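Local coordinates for protein glucosamine--fructose-6-phosphate aminotransferase [isomerizing] (Francisella tularensis subsp. tularensis, PDB 3TBF) that probably makes glucosamine 6-phosphate from fructose 6-phosphate and glutamine, the C-terminal domain serving as the sugar-phosphate isomerase, at residues Thr197-Asn202 with Asp333-Val338. Sequence-based numbering, arbitrary orientation.
Sequences TEELKN and DFSAPV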
loop_
_atom_site.group_PDB
_atom_site.type_symbol
_atom_site.label_atom_id
_atom_site.label_comp_id
_atom_site.label_asym_id
_atom_site.label_seq_id
_atom_site.Cartn_x
_atom_site.Cartn_y
_atom_site.Cartn_z
ATOM N N THR A 197 -19.319 19.698 10.499
ATOM C CA THR A 197 -20.549 18.968 10.662
ATOM C C THR A 197 -21.540 19.337 9.537
ATOM O O THR A 197 -22.191 18.446 8.985
ATOM C CB THR A 197 -21.198 19.212 12.025
ATOM O OG1 THR A 197 -20.268 18.916 13.062
ATOM C CG2 THR A 197 -22.372 18.283 12.233
ATOM N N GLU A 198 -21.645 20.621 9.193
ATOM C CA GLU A 198 -22.526 21.050 8.096
ATOM C C GLU A 198 -22.074 20.484 6.780
ATOM O O GLU A 198 -22.883 20.155 5.947
ATOM C CB GLU A 198 -22.662 22.590 7.973
ATOM C CG GLU A 198 -23.470 23.221 9.144
ATOM C CD GLU A 198 -24.971 22.687 9.299
ATOM O OE1 GLU A 198 -25.805 22.958 8.379
ATOM O OE2 GLU A 198 -25.325 22.038 10.343
ATOM N N GLU A 199 -20.771 20.375 6.580
ATOM C CA GLU A 199 -20.282 19.768 5.383
ATOM C C GLU A 199 -20.706 18.283 5.277
ATOM O O GLU A 199 -21.020 17.814 4.195
ATOM C CB GLU A 199 -18.755 19.935 5.316
ATOM C CG GLU A 199 -18.094 19.089 4.262
ATOM C CD GLU A 199 -16.567 19.371 4.079
ATOM O OE1 GLU A 199 -15.936 20.162 4.855
ATOM O OE2 GLU A 199 -16.017 18.750 3.138
ATOM N N LEU A 200 -20.691 17.547 6.382
ATOM C CA LEU A 200 -21.147 16.158 6.370
ATOM C C LEU A 200 -22.630 16.139 6.018
ATOM O O LEU A 200 -23.052 15.339 5.206
ATOM C CB LEU A 200 -20.913 15.452 7.713
ATOM C CG LEU A 200 -19.459 15.219 8.142
ATOM C CD1 LEU A 200 -19.328 14.341 9.443
ATOM C CD2 LEU A 200 -18.558 14.642 7.005
ATOM N N LYS A 201 -23.425 17.030 6.594
ATOM C CA LYS A 201 -24.859 17.056 6.232
ATOM C C LYS A 201 -25.150 17.339 4.739
ATOM O O LYS A 201 -26.174 16.909 4.195
ATOM C CB LYS A 201 -25.599 18.032 7.078
ATOM C CG LYS A 201 -25.660 17.634 8.505
ATOM C CD LYS A 201 -26.465 18.657 9.226
ATOM C CE LYS A 201 -26.460 18.465 10.703
ATOM N NZ LYS A 201 -26.743 19.793 11.341
ATOM N N ASN A 202 -24.222 18.019 4.078
ATOM C CA ASN A 202 -24.432 18.432 2.717
ATOM C C ASN A 202 -24.088 17.315 1.775
ATOM O O ASN A 202 -24.315 17.454 0.578
ATOM C CB ASN A 202 -23.588 19.663 2.368
ATOM C CG ASN A 202 -24.005 20.928 3.164
ATOM O OD1 ASN A 202 -25.126 21.037 3.703
ATOM N ND2 ASN A 202 -23.083 21.879 3.236
ATOM N N ASP A 333 -12.983 18.491 2.072
ATOM C CA ASP A 333 -12.219 17.301 2.474
ATOM C C ASP A 333 -13.073 16.174 2.942
ATOM O O ASP A 333 -12.707 15.008 2.822
ATOM C CB ASP A 333 -11.250 17.621 3.610
ATOM C CG ASP A 333 -9.965 18.312 3.135
ATOM O OD1 ASP A 333 -9.777 18.513 1.884
ATOM O OD2 ASP A 333 -9.139 18.604 4.066
ATOM N N PHE A 334 -14.194 16.504 3.546
ATOM C CA PHE A 334 -14.981 15.453 4.143
ATOM C C PHE A 334 -15.952 14.888 3.107
ATOM O O PHE A 334 -16.118 13.651 3.004
ATOM C CB PHE A 334 -15.675 15.914 5.402
ATOM C CG PHE A 334 -14.774 16.025 6.581
ATOM C CD1 PHE A 334 -14.277 14.908 7.183
ATOM C CD2 PHE A 334 -14.455 17.236 7.119
ATOM C CE1 PHE A 334 -13.442 14.993 8.320
ATOM C CE2 PHE A 334 -13.671 17.321 8.248
ATOM C CZ PHE A 334 -13.161 16.180 8.845
ATOM N N SER A 335 -16.539 15.763 2.301
ATOM C CA SER A 335 -17.527 15.314 1.358
ATOM C C SER A 335 -16.947 14.724 0.104
ATOM O O SER A 335 -17.463 13.747 -0.407
ATOM C CB SER A 335 -18.528 16.460 1.016
ATOM O OG SER A 335 -17.919 17.584 0.400
ATOM N N ALA A 336 -15.860 15.284 -0.391
ATOM C CA ALA A 336 -15.409 14.954 -1.740
ATOM C C ALA A 336 -14.990 13.521 -1.876
ATOM O O ALA A 336 -15.294 12.891 -2.874
ATOM C CB ALA A 336 -14.316 15.931 -2.250
ATOM N N PRO A 337 -14.329 12.955 -0.867
ATOM C CA PRO A 337 -13.989 11.534 -1.025
ATOM C C PRO A 337 -15.188 10.599 -1.234
ATOM O O PRO A 337 -15.125 9.646 -2.022
ATOM C CB PRO A 337 -13.290 11.200 0.299
ATOM C CG PRO A 337 -12.634 12.567 0.670
ATOM C CD PRO A 337 -13.739 13.544 0.349
ATOM N N VAL A 338 -16.268 10.862 -0.511
ATOM C CA VAL A 338 -17.507 10.136 -0.692
ATOM C C VAL A 338 -18.129 10.448 -2.069
ATOM O O VAL A 338 -18.489 9.542 -2.788
ATOM C CB VAL A 338 -18.538 10.501 0.399
ATOM C CG1 VAL A 338 -19.839 9.724 0.160
ATOM C CG2 VAL A 338 -17.980 10.262 1.792
HETATM O O HOH W 1 -13.054 20.026 4.449
#
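A buried glutamate, E199 near the end of helix 190-201, accepts hydrogen bonds from the backbone N-H groups of F334 and S335, where the chain leads into helix 335-355, the last helix of the chain. With CG anti to its backbone N (chi1 168°) and the chain extended beyond, E199 has the length to bring its carboxylate to that backbone. OE2 takes two bonds from one face of its plane: F334 N at 2.9 Å, from above the carboxylate, and S335 N at 3.1 Å, on the anti side and straighter at 160°. OE1 lies at the edge of the F334 ring and accepts from a water, 2.9 Å away, that in turn accepts from D333 N. Two N-H donors on one oxygen probably favour the ionised carboxylate. S335 OG turns to A330 O, while D333 OD2 forms a salt bridge with K78 and a hydrogen bond with Y79. Beside the polar link, L200 CD2 packs on F334 CB at 3.5 Å, and L200 also touches A175 and I176 of helix 165-184; branched leucine and flat phenylalanine suit this apolar layer, where the F334 ring meets W75 and Y79. The arrangement is a tertiary side chain-to-backbone link within the paired-SIS architecture.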